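Local coordinates for WGR domain-containing protein (Bacteroides fragilis, PDB 2RA8) that is of unknown function but joins an N-terminal WGR domain, probably nucleic-acid binding as in relatives, to a leucine-rich-repeat domain, at residues A[176-181]-A[197-202]; A[313-318]-A[334-339]. All coordinates share one frame; numbering follows the deposited sequence.

Interaction 1: residues A[176-181]-A[197-202]; sequences NLKIKG and SLEIIS
In the parallel sheet of the leucine-rich-repeat domain, neighbouring strands 176-180 and 197-201 run side by side in exact register, Leu177 against Leu198 and Ile179 against Ile200, with axes 4.7 Å apart and only 6° from parallel. Five backbone hydrogen bonds join them. Leu177 N gives to Ser197 O and Leu177 O takes from Glu199 N; Ile179 N then gives to Glu199 O, and Ile179 O receives Ile201 N at 2.7 Å, an almost straight bond. Gly181 N closes the ladder on Ile201 O just past the strand. Its phi of 103° would press a CB against the preceding carbonyl oxygen, which suits glycine to this place.

The two faces differ in chemistry. Leu177, Leu198, Ile179 and Ile200 are buried on one face, where their aliphatic chains suit the interior; Leu177 and Leu198 lie side by side and meet through their CD1 methyls at 3.8 Å. The other is amphipathic. Lys178 leaves the strand with CG anti to the backbone N (chi1 -177°) and stays extended alongside Glu199, CE 3.9 Å from Glu199 OE1. Its NZ is 4.4 Å from that OE1, too far for a salt bridge, so any attraction is probably modest; Lys178 also makes a cation-pi contact with Phe145 on the preceding strand. The same CE packs on Ile201 CD1, 3.9 Å away, while Ile201 CB and CG2 touch Lys180 CG. At the start of the strands a water donates to Leu177 O and is hydrogen-bonded to Ser197 OG. Nearby, Asn176 ND2 packs on Ser197 CB at 3.8 Å. Such in-register parallel pairing, aliphatic on one face and mixed polar and apolar on the other, is characteristic of the stacked parallel strands of a leucine-rich-repeat solenoid.

Interaction 2: residues A[313-318]-A[334-339]; sequences NMKYNY and KIDVSD
Backbone pairing links Asn313 and Asp336 in one parallel bridge, where Met314 N donates to Asp336 O at 2.8 Å; farther on, Tyr316 N meets Ser338 O almost straight. Side-chain hydrogen bonds brace the turns that start at and follow this bridge. Asn317 CG sits between backbone N and carbonyl carbon (chi1 61°), and ND2 donates to both Met314 O and Val337 O, each 2.9 Å away; both oxygens lie in the Asn317 amide plane, though ND2 sits above the carbonyl plane of Val337. Asn317 OD1 accepts from Ser340 OG. Asp336 OD1 takes Ser338 N in an Asx turn and Ser338 OG on its syn lone pair, while Asn313 OD1 forms a second Asx turn to Lys315 N. A water donates to Asn313 OD1 and Asp336 OD2.

For charge, Lys315 NZ bonds Asp339 OD2 at 2.7 Å in a salt bridge, reached by a chain bent at chi4 (55°). Apolar contact comes from Met314, a selenomethionine, whose CE touches Val337 CG1 at 3.6 Å and Ile335 CB; both partners also pack against helix 321-330 at the sheet's end. Beyond the single bridge, asparagine and aspartate side chains supplement the backbone bonds; the salt bridge probably favours ionised Asp339, as Ser338's two donors and the water probably do Asp336.

How the interactions relate
From the N terminus, the chain passes the WGR domain and enters the ten-stranded parallel sheet, whose strands follow one another in sequence order. Interaction 1 joins the fourth and fifth of these, closing a 15-residue connection that contains neither helix nor strand. After four more strands, interaction 2 joins the end of strand 311-313 and the loop after it to the last strand, 334-336, and the turn beyond; its 15-residue connection carries helix 321-330. The contacts come in series, neither nesting nor crossing. The centres of interactions 1 and 2 lie about 21 Å apart; they do not touch. Interaction 1 thus ties strands in the middle of the curved sheet, interaction 2 its C-terminal edge.

Interaction 1: residues A[176-181]-A[197-202]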
loop_
_atom_site.group_PDB
_atom_site.type_symbol
_atom_site.label_atom_id
_atom_site.label_comp_id
_atom_site.label_asym_id
_atom_site.label_seq_id
_atom_site.Cartn_x
_atom_site.Cartn_y
_atom_site.Cartn_z
ATOM N N ASN A 176 -1.977 -19.989 15.050
ATOM C CA ASN A 176 -1.397 -19.042 14.091
ATOM C C ASN A 176 -0.837 -17.841 14.838
ATOM O O ASN A 176 -1.584 -17.043 15.397
ATOM C CB ASN A 176 -2.479 -18.605 13.098
ATOM C CG ASN A 176 -1.939 -17.736 11.976
ATOM O OD1 ASN A 176 -2.651 -17.432 11.020
ATOM N ND2 ASN A 176 -0.685 -17.327 12.088
ATOM N N LEU A 177 0.486 -17.706 14.850
ATOM C CA LEU A 177 1.150 -16.621 15.572
ATOM C C LEU A 177 1.950 -15.759 14.636
ATOM O O LEU A 177 2.787 -16.250 13.875
ATOM C CB LEU A 177 2.103 -17.190 16.621
ATOM C CG LEU A 177 2.316 -16.541 17.987
ATOM C CD1 LEU A 177 3.661 -17.010 18.479
ATOM C CD2 LEU A 177 2.271 -15.031 17.946
ATOM N N LYS A 178 1.700 -14.460 14.709
ATOM C CA LYS A 178 2.382 -13.494 13.869
ATOM C C LYS A 178 2.762 -12.349 14.770
ATOM O O LYS A 178 1.916 -11.813 15.493
ATOM C CB LYS A 178 1.432 -13.024 12.778
ATOM C CG LYS A 178 2.005 -12.068 11.755
ATOM C CD LYS A 178 0.959 -11.867 10.667
ATOM C CE LYS A 178 1.384 -10.865 9.624
ATOM N NZ LYS A 178 0.303 -10.766 8.602
ATOM N N ILE A 179 4.043 -11.987 14.739
ATOM C CA ILE A 179 4.587 -10.913 15.565
ATOM C C ILE A 179 5.409 -9.960 14.707
ATOM O O ILE A 179 6.222 -10.389 13.888
ATOM C CB ILE A 179 5.514 -11.480 16.660
ATOM C CG1 ILE A 179 4.785 -12.559 17.487
ATOM C CG2 ILE A 179 5.987 -10.360 17.574
ATOM C CD1 ILE A 179 5.753 -13.402 18.320
ATOM N N LYS A 180 5.206 -8.662 14.903
ATOM C CA LYS A 180 5.937 -7.646 14.153
ATOM C C LYS A 180 6.632 -6.760 15.157
ATOM O O LYS A 180 5.984 -6.231 16.050
ATOM C CB LYS A 180 4.969 -6.814 13.299
ATOM C CG LYS A 180 5.627 -5.688 12.510
ATOM C CD LYS A 180 4.601 -5.001 11.606
ATOM C CE LYS A 180 5.220 -3.804 10.895
ATOM N NZ LYS A 180 4.307 -3.224 9.876
ATOM N N GLY A 181 7.951 -6.592 15.006
ATOM C CA GLY A 181 8.728 -5.787 15.938
ATOM C C GLY A 181 9.457 -6.777 16.831
ATOM O O GLY A 181 8.833 -7.703 17.350
ATOM N N SER A 197 1.504 -22.190 12.759
ATOM C CA SER A 197 2.141 -21.147 11.969
ATOM C C SER A 197 2.802 -20.103 12.840
ATOM O O SER A 197 2.208 -19.593 13.796
ATOM C CB SER A 197 1.106 -20.469 11.052
ATOM O OG SER A 197 1.744 -19.631 10.106
ATOM N N LEU A 198 4.041 -19.774 12.491
ATOM C CA LEU A 198 4.830 -18.800 13.219
ATOM C C LEU A 198 5.564 -17.909 12.257
ATOM O O LEU A 198 6.413 -18.377 11.490
ATOM C CB LEU A 198 5.855 -19.511 14.112
ATOM C CG LEU A 198 6.882 -18.618 14.819
ATOM C CD1 LEU A 198 6.158 -17.601 15.704
ATOM C CD2 LEU A 198 7.838 -19.479 15.645
ATOM N N GLU A 199 5.238 -16.621 12.281
ATOM C CA GLU A 199 5.899 -15.659 11.411
ATOM C C GLU A 199 6.310 -14.477 12.227
ATOM O O GLU A 199 5.505 -13.913 12.967
ATOM C CB GLU A 199 4.970 -15.187 10.284
ATOM C CG GLU A 199 5.469 -13.922 9.552
ATOM C CD GLU A 199 4.677 -13.624 8.278
ATOM O OE1 GLU A 199 3.449 -13.859 8.264
ATOM O OE2 GLU A 199 5.282 -13.145 7.299
ATOM N N ILE A 200 7.577 -14.099 12.114
ATOM C CA ILE A 200 8.079 -12.958 12.852
ATOM C C ILE A 200 8.645 -11.955 11.871
ATOM O O ILE A 200 9.528 -12.273 11.075
ATOM C CB ILE A 200 9.149 -13.391 13.877
ATOM C CG1 ILE A 200 8.552 -14.424 14.854
ATOM C CG2 ILE A 200 9.657 -12.176 14.634
ATOM C CD1 ILE A 200 9.539 -14.960 15.880
ATOM N N ILE A 201 8.103 -10.745 11.914
ATOM C CA ILE A 201 8.524 -9.651 11.042
ATOM C C ILE A 201 9.436 -8.775 11.860
ATOM O O ILE A 201 9.047 -8.277 12.926
ATOM C CB ILE A 201 7.294 -8.853 10.557
ATOM C CG1 ILE A 201 6.353 -9.796 9.800
ATOM C CG2 ILE A 201 7.717 -7.714 9.635
ATOM C CD1 ILE A 201 4.951 -9.236 9.605
ATOM N N SER A 202 10.595 -8.466 11.354
ATOM C CA SER A 202 11.635 -7.800 12.140
ATOM C C SER A 202 12.434 -6.921 11.229
ATOM O O SER A 202 12.697 -7.302 10.041
ATOM C CB SER A 202 12.567 -8.846 12.695
ATOM O OG SER A 202 13.525 -8.327 13.551
HETATM O O HOH W 1 1.766 -17.028 11.425
#

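Interaction 2: residues A[313-318]-A[334-339]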
loop_
_atom_site.group_PDB
_atom_site.type_symbol
_atom_site.label_atom_id
_atom_site.label_comp_id
_atom_site.label_asym_id
_atom_site.label_seq_id
_atom_site.Cartn_x
_atom_site.Cartn_y
_atom_site.Cartn_z
ATOM N N ASN A 313 8.832 -18.631 -3.468
ATOM C CA ASN A 313 8.568 -17.206 -3.362
ATOM C C ASN A 313 9.833 -16.387 -3.384
ATOM O O ASN A 313 10.662 -16.483 -2.482
ATOM C CB ASN A 313 7.778 -16.906 -2.077
ATOM C CG ASN A 313 7.345 -15.454 -1.982
ATOM O OD1 ASN A 313 7.107 -14.800 -2.997
ATOM N ND2 ASN A 313 7.222 -14.946 -0.757
HETATM N N MSE A 314 9.983 -15.577 -4.427
HETATM C CA MSE A 314 11.147 -14.709 -4.579
HETATM C C MSE A 314 10.686 -13.285 -4.782
HETATM O O MSE A 314 11.370 -12.470 -5.402
HETATM C CB MSE A 314 11.991 -15.165 -5.772
HETATM C CG MSE A 314 12.553 -16.581 -5.615
HETATM SE SE MSE A 314 13.632 -17.198 -7.118
HETATM C CE MSE A 314 12.271 -18.103 -8.136
ATOM N N LYS A 315 9.503 -12.986 -4.252
ATOM C CA LYS A 315 8.913 -11.655 -4.355
ATOM C C LYS A 315 9.836 -10.666 -3.696
ATOM O O LYS A 315 10.156 -10.795 -2.520
ATOM C CB LYS A 315 7.538 -11.665 -3.697
ATOM C CG LYS A 315 6.683 -10.438 -3.950
ATOM C CD LYS A 315 5.227 -10.758 -3.634
ATOM C CE LYS A 315 4.426 -9.510 -3.306
ATOM N NZ LYS A 315 4.508 -8.496 -4.386
ATOM N N TYR A 316 10.247 -9.661 -4.468
ATOM C CA TYR A 316 11.207 -8.623 -4.065
ATOM C C TYR A 316 12.561 -9.278 -4.158
ATOM O O TYR A 316 12.944 -10.094 -3.309
ATOM C CB TYR A 316 10.984 -8.079 -2.642
ATOM C CG TYR A 316 11.943 -6.941 -2.305
ATOM C CD1 TYR A 316 13.232 -7.207 -1.836
ATOM C CD2 TYR A 316 11.603 -5.608 -2.560
ATOM C CE1 TYR A 316 14.161 -6.184 -1.641
ATOM C CE2 TYR A 316 12.535 -4.573 -2.367
ATOM C CZ TYR A 316 13.807 -4.876 -1.911
ATOM O OH TYR A 316 14.749 -3.884 -1.735
ATOM N N ASN A 317 13.292 -8.925 -5.210
ATOM C CA ASN A 317 14.601 -9.510 -5.469
ATOM C C ASN A 317 15.464 -8.600 -6.313
ATOM O O ASN A 317 15.088 -7.469 -6.622
ATOM C CB ASN A 317 14.415 -10.834 -6.213
ATOM C CG ASN A 317 13.729 -10.648 -7.560
ATOM O OD1 ASN A 317 14.272 -10.006 -8.460
ATOM N ND2 ASN A 317 12.528 -11.199 -7.700
ATOM N N TYR A 318 16.630 -9.102 -6.698
ATOM C CA TYR A 318 17.556 -8.345 -7.528
ATOM C C TYR A 318 18.013 -9.219 -8.677
ATOM O O TYR A 318 19.190 -9.236 -9.025
ATOM C CB TYR A 318 18.765 -7.874 -6.697
ATOM C CG TYR A 318 18.542 -6.605 -5.899
ATOM C CD1 TYR A 318 18.803 -5.352 -6.457
ATOM C CD2 TYR A 318 18.078 -6.655 -4.585
ATOM C CE1 TYR A 318 18.609 -4.176 -5.720
ATOM C CE2 TYR A 318 17.882 -5.487 -3.842
ATOM C CZ TYR A 318 18.150 -4.258 -4.415
ATOM O OH TYR A 318 17.968 -3.116 -3.676
ATOM N N LYS A 334 5.116 -23.138 -9.657
ATOM C CA LYS A 334 4.787 -21.732 -9.531
ATOM C C LYS A 334 5.887 -21.009 -8.804
ATOM O O LYS A 334 6.429 -21.520 -7.822
ATOM C CB LYS A 334 3.473 -21.584 -8.757
ATOM C CG LYS A 334 3.007 -20.153 -8.544
ATOM C CD LYS A 334 1.671 -20.118 -7.809
ATOM C CE LYS A 334 1.147 -18.697 -7.662
ATOM N NZ LYS A 334 2.080 -17.832 -6.894
ATOM N N ILE A 335 6.245 -19.826 -9.297
ATOM C CA ILE A 335 7.265 -19.016 -8.646
ATOM C C ILE A 335 6.865 -17.576 -8.747
ATOM O O ILE A 335 6.158 -17.179 -9.676
ATOM C CB ILE A 335 8.672 -19.181 -9.288
ATOM C CG1 ILE A 335 8.649 -18.714 -10.746
ATOM C CG2 ILE A 335 9.126 -20.638 -9.191
ATOM C CD1 ILE A 335 10.030 -18.607 -11.380
ATOM N N ASP A 336 7.293 -16.780 -7.777
ATOM C CA ASP A 336 6.986 -15.365 -7.787
ATOM C C ASP A 336 8.291 -14.609 -7.811
ATOM O O ASP A 336 9.006 -14.540 -6.808
ATOM C CB ASP A 336 6.189 -14.964 -6.547
ATOM C CG ASP A 336 5.630 -13.557 -6.652
ATOM O OD1 ASP A 336 6.299 -12.701 -7.272
ATOM O OD2 ASP A 336 4.531 -13.306 -6.103
ATOM N N VAL A 337 8.615 -14.041 -8.965
ATOM C CA VAL A 337 9.851 -13.285 -9.101
ATOM C C VAL A 337 9.556 -11.816 -9.262
ATOM O O VAL A 337 10.412 -11.047 -9.685
ATOM C CB VAL A 337 10.680 -13.795 -10.305
ATOM C CG1 VAL A 337 11.356 -15.103 -9.946
ATOM C CG2 VAL A 337 9.775 -14.006 -11.512
ATOM N N SER A 338 8.339 -11.425 -8.890
ATOM C CA SER A 338 7.884 -10.041 -8.995
ATOM C C SER A 338 8.637 -9.098 -8.102
ATOM O O SER A 338 9.406 -9.519 -7.241
ATOM C CB SER A 338 6.386 -9.943 -8.656
ATOM O OG SER A 338 6.163 -10.030 -7.254
ATOM N N ASP A 339 8.401 -7.803 -8.307
ATOM C CA ASP A 339 9.037 -6.744 -7.538
ATOM C C ASP A 339 10.538 -6.739 -7.580
ATOM O O ASP A 339 11.197 -6.414 -6.588
ATOM C CB ASP A 339 8.562 -6.784 -6.083
ATOM C CG ASP A 339 7.234 -6.068 -5.886
ATOM O OD1 ASP A 339 7.199 -4.830 -6.050
ATOM O OD2 ASP A 339 6.226 -6.738 -5.574
HETATM O O HOH W 2 4.563 -13.961 -3.166
#